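Local coordinates for Abbfa_003403 (Acinetobacter baumannii, PDB 4ZXH), which is a four-domain nonribosomal peptide synthetase that probably activates, tethers, condenses and releases its substrate through condensation, adenylation, carrier and thioesterase domains, at residues Glu575-Pro579 and Tyr823-Pro827; Ile1056-Thr1062 and Pro1089-Ala1095; Gln1065-Phe1070 and Pro1130-Gly1135. All coordinates share one frame; numbering follows the deposited sequence.

Interaction 1 stands alone in the adenylation region, on the other side of the chain's centre from the other two. Its centre is about 82 Å from that of interaction 2 and about 89 Å from that of interaction 3, with nearest atoms about 67 and 74 Å away. Interactions 2 and 3 are neighbours in one mixed sheet of the thioesterase domain, their centres about 10 Å apart. Strand 1093-1096 of interaction 2 runs beside strand 1067-1070 of interaction 3, and Thr1092 O and Leu1067 N, 2.9 Å apart, probably share a hydrogen bond. Interaction 3 ends at Gly1135, the start of a GxCxG sequence consistent with a nucleophile elbow; interaction 2 forms the sheet edge facing helix 977-990.

Interaction 1. Residues Glu575-Pro579 and Tyr823-Pro827; sequences EDAEP and YWQRP
A type II beta turn, Tyr823 to Arg826, meets the C-terminal end of helix 567-577 in the adenylation region, with Trp824 and Arg826 reaching across to Asp576. The turn is closed by its own backbone bond, Arg826 N to Tyr823 O at 3.1 Å. The indole of Trp824 donates from NE1 to the carbonyl Asp576 O at 2.8 Å. That oxygen lies in the ring plane, so the indole meets this carbonyl near the helix end edge-on, although the hydrogen bond is bent, with an N-H...O angle of 132°. The torsion explains the reach: with CG opposite the backbone N (chi1 168°), the ring extends away from the turn to the helix. Gln825 CG then lies 3.5 Å above the centre of one indole face. The Asp576 carboxylate stands almost perpendicular to the ring, OD2 coming within 3.7 Å of Trp824 CD1. Its other oxygen, OD1, is 3.4 Å from Arg826 NH2, but well out of the guanidinium plane, so this salt bridge rests on charge alone. The stronger polar partners are elsewhere: Asp576 OD2 bonds Tyr626 OH, and Arg826 NH2 bonds Pro634 O. Glu578 leaves the helix with positive phi (46°), and Arg533 holds the carbonyls of both Ala577 and Glu578. The Trp824 side chain rests on Val624 and Tyr626 of strand 621-627, while its backbone pairs with Gly636 in strand 635-640.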
loop_
_atom_site.group_PDB
_atom_site.type_symbol
_atom_site.label_atom_id
_atom_site.label_comp_id
_atom_site.label_asym_id
_atom_site.label_seq_id
_atom_site.Cartn_x
_atom_site.Cartn_y
_atom_site.Cartn_z
ATOM N N GLU A 575 -38.185 30.200 -3.231
ATOM C CA GLU A 575 -37.786 31.595 -3.111
ATOM C C GLU A 575 -36.858 32.058 -4.238
ATOM O O GLU A 575 -36.970 33.187 -4.730
ATOM C CB GLU A 575 -37.112 31.825 -1.762
ATOM C CG GLU A 575 -36.780 33.287 -1.503
ATOM C CD GLU A 575 -36.345 33.558 -0.074
ATOM O OE1 GLU A 575 -35.977 32.595 0.638
ATOM O OE2 GLU A 575 -36.391 34.737 0.344
ATOM N N ASP A 576 -35.934 31.186 -4.632
ATOM C CA ASP A 576 -34.981 31.498 -5.688
ATOM C C ASP A 576 -35.642 31.415 -7.072
ATOM O O ASP A 576 -35.379 32.248 -7.949
ATOM C CB ASP A 576 -33.781 30.546 -5.598
ATOM C CG ASP A 576 -32.718 30.808 -6.669
ATOM O OD1 ASP A 576 -31.922 31.771 -6.537
ATOM O OD2 ASP A 576 -32.667 30.027 -7.642
ATOM N N ALA A 577 -36.508 30.417 -7.253
ATOM C CA ALA A 577 -37.095 30.135 -8.562
ATOM C C ALA A 577 -38.278 31.043 -8.887
ATOM O O ALA A 577 -38.625 31.207 -10.055
ATOM C CB ALA A 577 -37.520 28.661 -8.650
ATOM N N GLU A 578 -38.883 31.635 -7.860
ATOM C CA GLU A 578 -40.015 32.548 -8.029
ATOM C C GLU A 578 -41.073 32.023 -8.997
ATOM O O GLU A 578 -41.424 32.708 -9.947
ATOM C CB GLU A 578 -39.514 33.911 -8.501
ATOM C CG GLU A 578 -38.527 34.539 -7.528
ATOM C CD GLU A 578 -37.850 35.793 -8.061
ATOM O OE1 GLU A 578 -37.825 35.995 -9.296
ATOM O OE2 GLU A 578 -37.337 36.577 -7.234
ATOM N N PRO A 579 -41.595 30.809 -8.747
ATOM C CA PRO A 579 -42.514 30.175 -9.702
ATOM C C PRO A 579 -43.896 30.822 -9.750
ATOM O O PRO A 579 -44.381 31.377 -8.752
ATOM C CB PRO A 579 -42.613 28.736 -9.189
ATOM C CG PRO A 579 -42.370 28.847 -7.720
ATOM C CD PRO A 579 -41.501 30.053 -7.484
ATOM N N TYR A 823 -27.355 29.569 -15.119
ATOM C CA TYR A 823 -27.857 29.448 -13.758
ATOM C C TYR A 823 -28.931 30.516 -13.542
ATOM O O TYR A 823 -28.704 31.706 -13.827
ATOM C CB TYR A 823 -26.728 29.617 -12.736
ATOM C CG TYR A 823 -25.736 28.471 -12.655
ATOM C CD1 TYR A 823 -26.151 27.192 -12.314
ATOM C CD2 TYR A 823 -24.379 28.678 -12.886
ATOM C CE1 TYR A 823 -25.246 26.136 -12.226
ATOM C CE2 TYR A 823 -23.466 27.630 -12.795
ATOM C CZ TYR A 823 -23.906 26.362 -12.470
ATOM O OH TYR A 823 -23.014 25.317 -12.372
ATOM N N TRP A 824 -30.088 30.109 -13.031
ATOM C CA TRP A 824 -31.215 31.026 -12.933
ATOM C C TRP A 824 -30.913 32.273 -12.070
ATOM O O TRP A 824 -30.673 32.185 -10.846
ATOM C CB TRP A 824 -32.447 30.283 -12.411
ATOM C CG TRP A 824 -33.557 31.195 -12.004
ATOM C CD1 TRP A 824 -34.035 31.388 -10.742
ATOM C CD2 TRP A 824 -34.308 32.064 -12.857
ATOM N NE1 TRP A 824 -35.052 32.315 -10.757
ATOM C CE2 TRP A 824 -35.241 32.741 -12.043
ATOM C CE3 TRP A 824 -34.296 32.322 -14.232
ATOM C CZ2 TRP A 824 -36.157 33.665 -12.565
ATOM C CZ3 TRP A 824 -35.198 33.251 -14.750
ATOM C CH2 TRP A 824 -36.113 33.912 -13.913
ATOM N N GLN A 825 -30.923 33.428 -12.747
ATOM C CA GLN A 825 -30.635 34.746 -12.161
ATOM C C GLN A 825 -29.348 34.796 -11.333
ATOM O O GLN A 825 -29.273 35.431 -10.275
ATOM C CB GLN A 825 -31.829 35.213 -11.351
ATOM C CG GLN A 825 -32.968 35.483 -12.305
ATOM C CD GLN A 825 -34.160 36.180 -11.700
ATOM O OE1 GLN A 825 -34.581 35.895 -10.574
ATOM N NE2 GLN A 825 -34.718 37.111 -12.461
ATOM N N ARG A 826 -28.330 34.132 -11.871
ATOM C CA ARG A 826 -26.983 34.209 -11.359
ATOM C C ARG A 826 -26.014 34.444 -12.513
ATOM O O ARG A 826 -25.192 33.589 -12.812
ATOM C CB ARG A 826 -26.620 32.935 -10.611
ATOM C CG ARG A 826 -27.393 32.718 -9.323
ATOM C CD ARG A 826 -26.717 31.643 -8.463
ATOM N NE ARG A 826 -27.620 31.104 -7.452
ATOM C CZ ARG A 826 -27.933 31.724 -6.314
ATOM N NH1 ARG A 826 -27.413 32.917 -6.042
ATOM N NH2 ARG A 826 -28.774 31.154 -5.448
ATOM N N PRO A 827 -26.095 35.621 -13.156
ATOM C CA PRO A 827 -25.319 35.854 -14.383
ATOM C C PRO A 827 -23.800 35.843 -14.188
ATOM O O PRO A 827 -23.105 35.494 -15.132
ATOM C CB PRO A 827 -25.794 37.247 -14.841
ATOM C CG PRO A 827 -26.212 37.928 -13.578
ATOM C CD PRO A 827 -26.820 36.832 -12.724
#

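Interaction 2. Residues Ile1056-Thr1062 and Pro1089-Ala1095; sequences IELRRGT and PNRTLRA
Glu1057 OE1 accepts Arg1094 NE at 2.7 Å and, weakly, Arg1094 NH2 at 3.1 Å, and so anchors an antiparallel pairing at the edge of the thioesterase sheet. The oxygen lies in the guanidinium plane, whereas NE reaches OE1 from above the carboxylate plane, 46° out of it. Thr1092 CG2 lies 3.6 Å above one face of the Arg1094 guanidinium, near its rim. Arg1060, poorly ordered, approaches the other carboxylate oxygen of Glu1057 through charge only, which extends the pair to a network.

Paired backbone bonds join Ile1056 and Ala1095. A classic beta bulge follows: Leu1058 and Arg1059 both face Leu1093, and Leu1093 O accepts weak bonds from Leu1058 N at 2.9 Å and Arg1059 N at 3.3 Å. The chain turns a corner at Leu1058. Its side chain touches Thr984, and its carbonyl bonds Gln988, both in helix 977-990, which probably places this edge at the junction with the carrier domain.

Beyond the bulge, side chains tie the two loops together. Arg1059 bends at chi2 (58°), letting NE donate almost straight (170°) to a lone pair of Pro1089 O at 2.9 Å. Thr1092 OG1 accepts Gly1061 N at 2.9 Å. At the far end, the hydroxyl Thr1062 OG1 donates to Asn1090 OD1 at 2.9 Å, tilted from the amide carbonyl plane.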
loop_
_atom_site.group_PDB
_atom_site.type_symbol
_atom_site.label_atom_id
_atom_site.label_comp_id
_atom_site.label_asym_id
_atom_site.label_seq_id
_atom_site.Cartn_x
_atom_site.Cartn_y
_atom_site.Cartn_z
ATOM N N ILE A 1056 16.118 -18.156 28.843
ATOM C CA ILE A 1056 15.999 -16.874 28.151
ATOM C C ILE A 1056 17.108 -15.972 28.676
ATOM O O ILE A 1056 17.258 -15.810 29.890
ATOM C CB ILE A 1056 14.578 -16.240 28.360
ATOM C CG1 ILE A 1056 14.466 -14.855 27.740
ATOM C CG2 ILE A 1056 14.246 -16.146 29.802
ATOM C CD1 ILE A 1056 14.951 -14.801 26.324
ATOM N N GLU A 1057 17.928 -15.425 27.784
ATOM C CA GLU A 1057 18.980 -14.528 28.255
ATOM C C GLU A 1057 18.475 -13.085 28.240
ATOM O O GLU A 1057 18.334 -12.494 27.178
ATOM C CB GLU A 1057 20.253 -14.678 27.421
ATOM C CG GLU A 1057 21.445 -13.858 27.941
ATOM C CD GLU A 1057 22.810 -14.369 27.448
ATOM O OE1 GLU A 1057 23.096 -15.585 27.554
ATOM O OE2 GLU A 1057 23.587 -13.551 26.911
ATOM N N LEU A 1058 18.185 -12.541 29.426
ATOM C CA LEU A 1058 17.653 -11.183 29.566
ATOM C C LEU A 1058 18.728 -10.111 29.365
ATOM O O LEU A 1058 18.430 -8.989 28.998
ATOM C CB LEU A 1058 17.009 -11.010 30.938
ATOM C CG LEU A 1058 15.774 -11.889 31.137
ATOM C CD1 LEU A 1058 15.213 -11.798 32.544
ATOM C CD2 LEU A 1058 14.726 -11.491 30.150
ATOM N N ARG A 1059 19.982 -10.453 29.630
ATOM C CA ARG A 1059 21.066 -9.500 29.445
ATOM C C ARG A 1059 22.402 -10.215 29.239
ATOM O O ARG A 1059 22.764 -11.061 30.035
ATOM C CB ARG A 1059 21.133 -8.527 30.623
ATOM C CG ARG A 1059 22.273 -7.530 30.551
ATOM C CD ARG A 1059 22.203 -6.689 29.289
ATOM N NE ARG A 1059 23.378 -5.825 29.153
ATOM C CZ ARG A 1059 23.649 -5.075 28.087
ATOM N NH1 ARG A 1059 22.824 -5.063 27.046
ATOM N NH2 ARG A 1059 24.745 -4.332 28.068
ATOM N N ARG A 1060 23.114 -9.892 28.156
ATOM C CA ARG A 1060 24.509 -10.315 28.007
ATOM C C ARG A 1060 25.405 -9.220 28.555
ATOM O O ARG A 1060 25.460 -8.110 28.013
ATOM C CB ARG A 1060 24.867 -10.606 26.546
ATOM C CG ARG A 1060 26.330 -11.009 26.312
ATOM C CD ARG A 1060 26.535 -11.519 24.878
ATOM N NE ARG A 1060 25.619 -12.619 24.553
ATOM C CZ ARG A 1060 25.905 -13.919 24.673
ATOM N NH1 ARG A 1060 27.103 -14.314 25.094
ATOM N NH2 ARG A 1060 24.991 -14.830 24.355
ATOM N N GLY A 1061 26.094 -9.526 29.649
ATOM C CA GLY A 1061 26.986 -8.570 30.280
ATOM C C GLY A 1061 28.427 -8.891 29.961
ATOM O O GLY A 1061 28.705 -9.706 29.080
ATOM N N THR A 1062 29.344 -8.254 30.683
ATOM C CA THR A 1062 30.777 -8.379 30.408
ATOM C C THR A 1062 31.492 -9.009 31.585
ATOM O O THR A 1062 32.691 -9.253 31.527
ATOM C CB THR A 1062 31.434 -7.007 30.120
ATOM O OG1 THR A 1062 31.120 -6.098 31.186
ATOM C CG2 THR A 1062 30.941 -6.419 28.801
ATOM N N PRO A 1089 23.921 -3.252 33.933
ATOM C CA PRO A 1089 23.976 -3.892 32.608
ATOM C C PRO A 1089 25.247 -4.723 32.322
ATOM O O PRO A 1089 25.288 -5.408 31.300
ATOM C CB PRO A 1089 23.889 -2.699 31.647
ATOM C CG PRO A 1089 24.307 -1.498 32.472
ATOM C CD PRO A 1089 23.798 -1.788 33.842
ATOM N N ASN A 1090 26.260 -4.659 33.184
ATOM C CA ASN A 1090 27.461 -5.463 32.987
ATOM C C ASN A 1090 27.333 -6.897 33.509
ATOM O O ASN A 1090 28.237 -7.707 33.340
ATOM C CB ASN A 1090 28.661 -4.792 33.639
ATOM C CG ASN A 1090 29.097 -3.563 32.894
ATOM O OD1 ASN A 1090 29.680 -3.657 31.810
ATOM N ND2 ASN A 1090 28.810 -2.395 33.457
ATOM N N ARG A 1091 26.209 -7.203 34.139
ATOM C CA ARG A 1091 25.952 -8.548 34.614
ATOM C C ARG A 1091 25.009 -9.266 33.659
ATOM O O ARG A 1091 23.895 -8.798 33.399
ATOM C CB ARG A 1091 25.353 -8.541 36.032
ATOM C CG ARG A 1091 25.447 -9.895 36.756
ATOM C CD ARG A 1091 24.527 -9.946 37.949
ATOM N NE ARG A 1091 24.732 -8.815 38.850
ATOM C CZ ARG A 1091 25.534 -8.857 39.903
ATOM N NH1 ARG A 1091 26.209 -9.974 40.184
ATOM N NH2 ARG A 1091 25.659 -7.789 40.675
ATOM N N THR A 1092 25.481 -10.388 33.125
ATOM C CA THR A 1092 24.637 -11.335 32.415
ATOM C C THR A 1092 23.530 -11.853 33.344
ATOM O O THR A 1092 23.795 -12.228 34.493
ATOM C CB THR A 1092 25.474 -12.516 31.873
ATOM O OG1 THR A 1092 26.517 -12.012 31.021
ATOM C CG2 THR A 1092 24.607 -13.523 31.116
ATOM N N LEU A 1093 22.291 -11.824 32.850
ATOM C CA LEU A 1093 21.125 -12.369 33.549
ATOM C C LEU A 1093 20.453 -13.426 32.682
ATOM O O LEU A 1093 20.162 -13.184 31.496
ATOM C CB LEU A 1093 20.098 -11.297 33.863
ATOM C CG LEU A 1093 20.594 -10.037 34.514
ATOM C CD1 LEU A 1093 19.422 -9.063 34.583
ATOM C CD2 LEU A 1093 21.134 -10.403 35.883
ATOM N N ARG A 1094 20.189 -14.579 33.283
ATOM C CA ARG A 1094 19.500 -15.659 32.603
ATOM C C ARG A 1094 18.387 -16.147 33.496
ATOM O O ARG A 1094 18.536 -16.198 34.711
ATOM C CB ARG A 1094 20.463 -16.790 32.269
ATOM C CG ARG A 1094 21.688 -16.312 31.535
ATOM C CD ARG A 1094 22.392 -17.447 30.826
ATOM N NE ARG A 1094 23.384 -16.951 29.886
ATOM C CZ ARG A 1094 24.683 -17.141 30.030
ATOM N NH1 ARG A 1094 25.128 -17.828 31.072
ATOM N NH2 ARG A 1094 25.529 -16.660 29.126
ATOM N N ALA A 1095 17.260 -16.479 32.891
ATOM C CA ALA A 1095 16.082 -16.885 33.637
ATOM C C ALA A 1095 15.580 -18.166 33.023
ATOM O O ALA A 1095 15.777 -18.399 31.826
ATOM C CB ALA A 1095 14.989 -15.799 33.606
#

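Interaction 3. Residues Gln1065-Phe1070 and Pro1130-Gly1135; sequences QPLWLF and PYFLGG
Trp1068 and Leu1133 face each other in the parallel pairing of strands 1067-1070 and 1131-1136, central in the mixed sheet of the thioesterase domain, which belongs to the alpha/beta-hydrolase clan. The segment axes diverge by 31°, a twist in keeping with such a sheet.

The backbone bonds step between strands. Trp1068 N donates to Phe1132 O at 2.9 Å, nearly straight. Gly1134 N returns a weak bond to Trp1068 O, and Phe1070 N then donates to Gly1134 O at 3.1 Å. Ahead of this ladder, the extended Gln1065 side chain sends NE2 to Pro1130 O at 2.9 Å. That donor sits far above the carbonyl plane, though the oxygen lies in the plane of the glutamine amide; the same NE2 also bonds Thr1158 OG1.

The apolar contacts divide between the two faces. On one, Leu1067 CD1 lies over the Phe1132 ring, 3.7 Å from its centroid and 14° off the normal, a CH-pi contact. Phe1132 has CG opposite its backbone N (chi1 -173°), which turns the ring to the neighbouring strand. The ring of Tyr1317 meets it too. On the other face, Leu1133 CD2 touches the edge of the Phe1070 ring at CZ, 4.0 Å away, and comes within 4.3 Å of Trp1068 CB. Met1122 of helix 1111-1125 touches Trp1068, Phe1070 and Leu1133.

The polar end of the indole is not left bare in this core: Trp1068 NE1 bonds Gln1126 OE1. Hydrogen bonds along the backbone and apolar packing on both faces thus join the two strands, and the pairing slackens toward Gly1135, where a GxCxG sequence begins, consistent with a strand leading into a nucleophile elbow.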
loop_
_atom_site.group_PDB
_atom_site.type_symbol
_atom_site.label_atom_id
_atom_site.label_comp_id
_atom_site.label_asym_id
_atom_site.label_seq_id
_atom_site.Cartn_x
_atom_site.Cartn_y
_atom_site.Cartn_z
ATOM N N GLN A 1065 30.571 -13.901 35.808
ATOM C CA GLN A 1065 29.497 -14.628 36.481
ATOM C C GLN A 1065 28.102 -14.068 36.218
ATOM O O GLN A 1065 27.810 -12.919 36.530
ATOM C CB GLN A 1065 29.758 -14.648 37.982
ATOM C CG GLN A 1065 28.770 -15.471 38.779
ATOM C CD GLN A 1065 29.051 -15.374 40.251
ATOM O OE1 GLN A 1065 29.094 -14.274 40.815
ATOM N NE2 GLN A 1065 29.298 -16.519 40.879
ATOM N N PRO A 1066 27.233 -14.901 35.650
ATOM C CA PRO A 1066 25.826 -14.588 35.408
ATOM C C PRO A 1066 25.022 -14.708 36.685
ATOM O O PRO A 1066 25.468 -15.347 37.632
ATOM C CB PRO A 1066 25.370 -15.669 34.412
ATOM C CG PRO A 1066 26.533 -16.601 34.240
ATOM C CD PRO A 1066 27.549 -16.294 35.306
ATOM N N LEU A 1067 23.839 -14.118 36.693
ATOM C CA LEU A 1067 22.858 -14.372 37.732
ATOM C C LEU A 1067 21.766 -15.231 37.118
ATOM O O LEU A 1067 21.215 -14.868 36.084
ATOM C CB LEU A 1067 22.285 -13.061 38.277
ATOM C CG LEU A 1067 21.033 -13.160 39.138
ATOM C CD1 LEU A 1067 21.307 -14.090 40.303
ATOM C CD2 LEU A 1067 20.611 -11.787 39.628
ATOM N N TRP A 1068 21.477 -16.375 37.732
ATOM C CA TRP A 1068 20.410 -17.262 37.266
ATOM C C TRP A 1068 19.138 -17.025 38.052
ATOM O O TRP A 1068 19.154 -16.992 39.292
ATOM C CB TRP A 1068 20.808 -18.725 37.405
ATOM C CG TRP A 1068 21.940 -19.127 36.546
ATOM C CD1 TRP A 1068 23.259 -19.105 36.869
ATOM C CD2 TRP A 1068 21.861 -19.624 35.202
ATOM N NE1 TRP A 1068 24.014 -19.557 35.808
ATOM C CE2 TRP A 1068 23.175 -19.880 34.774
ATOM C CE3 TRP A 1068 20.806 -19.875 34.322
ATOM C CZ2 TRP A 1068 23.462 -20.375 33.506
ATOM C CZ3 TRP A 1068 21.094 -20.365 33.061
ATOM C CH2 TRP A 1068 22.408 -20.614 32.666
ATOM N N LEU A 1069 18.033 -16.879 37.327
ATOM C CA LEU A 1069 16.729 -16.679 37.940
ATOM C C LEU A 1069 15.767 -17.797 37.566
ATOM O O LEU A 1069 15.740 -18.253 36.432
ATOM C CB LEU A 1069 16.159 -15.321 37.539
ATOM C CG LEU A 1069 17.045 -14.134 37.963
ATOM C CD1 LEU A 1069 16.628 -12.856 37.291
ATOM C CD2 LEU A 1069 17.073 -13.946 39.483
ATOM N N PHE A 1070 14.962 -18.231 38.524
ATOM C CA PHE A 1070 14.076 -19.346 38.276
ATOM C C PHE A 1070 12.615 -18.983 38.423
ATOM O O PHE A 1070 12.240 -18.212 39.302
ATOM C CB PHE A 1070 14.442 -20.476 39.206
ATOM C CG PHE A 1070 15.871 -20.818 39.141
ATOM C CD1 PHE A 1070 16.356 -21.599 38.098
ATOM C CD2 PHE A 1070 16.750 -20.329 40.087
ATOM C CE1 PHE A 1070 17.698 -21.911 38.013
ATOM C CE2 PHE A 1070 18.090 -20.641 40.015
ATOM C CZ PHE A 1070 18.565 -21.428 38.971
ATOM N N PRO A 1130 32.054 -20.335 40.709
ATOM C CA PRO A 1130 30.902 -20.228 41.616
ATOM C C PRO A 1130 29.615 -19.829 40.906
ATOM O O PRO A 1130 29.679 -19.158 39.871
ATOM C CB PRO A 1130 31.321 -19.126 42.602
ATOM C CG PRO A 1130 32.772 -18.884 42.350
ATOM C CD PRO A 1130 33.016 -19.248 40.930
ATOM N N TYR A 1131 28.477 -20.239 41.461
ATOM C CA TYR A 1131 27.184 -19.911 40.883
ATOM C C TYR A 1131 26.479 -18.820 41.660
ATOM O O TYR A 1131 26.740 -18.633 42.853
ATOM C CB TYR A 1131 26.309 -21.153 40.802
ATOM C CG TYR A 1131 26.844 -22.113 39.792
ATOM C CD1 TYR A 1131 26.654 -21.892 38.434
ATOM C CD2 TYR A 1131 27.575 -23.216 40.184
ATOM C CE1 TYR A 1131 27.171 -22.760 37.492
ATOM C CE2 TYR A 1131 28.087 -24.087 39.257
ATOM C CZ TYR A 1131 27.884 -23.862 37.914
ATOM O OH TYR A 1131 28.397 -24.748 36.989
ATOM N N PHE A 1132 25.603 -18.094 40.962
ATOM C CA PHE A 1132 24.872 -16.979 41.542
ATOM C C PHE A 1132 23.408 -17.153 41.143
ATOM O O PHE A 1132 23.073 -17.149 39.965
ATOM C CB PHE A 1132 25.459 -15.644 41.064
ATOM C CG PHE A 1132 24.876 -14.438 41.741
ATOM C CD1 PHE A 1132 24.405 -14.506 43.047
ATOM C CD2 PHE A 1132 24.768 -13.232 41.062
ATOM C CE1 PHE A 1132 23.850 -13.387 43.668
ATOM C CE2 PHE A 1132 24.219 -12.115 41.675
ATOM C CZ PHE A 1132 23.759 -12.191 42.984
ATOM N N LEU A 1133 22.543 -17.330 42.135
ATOM C CA LEU A 1133 21.189 -17.817 41.908
ATOM C C LEU A 1133 20.167 -16.939 42.578
ATOM O O LEU A 1133 20.470 -16.236 43.548
ATOM C CB LEU A 1133 21.008 -19.235 42.465
ATOM C CG LEU A 1133 22.114 -20.245 42.295
ATOM C CD1 LEU A 1133 21.894 -21.301 43.297
ATOM C CD2 LEU A 1133 22.032 -20.826 40.905
ATOM N N GLY A 1134 18.930 -17.034 42.111
ATOM C CA GLY A 1134 17.888 -16.260 42.725
ATOM C C GLY A 1134 16.539 -16.473 42.100
ATOM O O GLY A 1134 16.431 -17.119 41.055
ATOM N N GLY A 1135 15.518 -15.906 42.737
ATOM C CA GLY A 1135 14.149 -16.115 42.323
ATOM C C GLY A 1135 13.175 -15.280 43.139
ATOM O O GLY A 1135 13.438 -14.887 44.296
#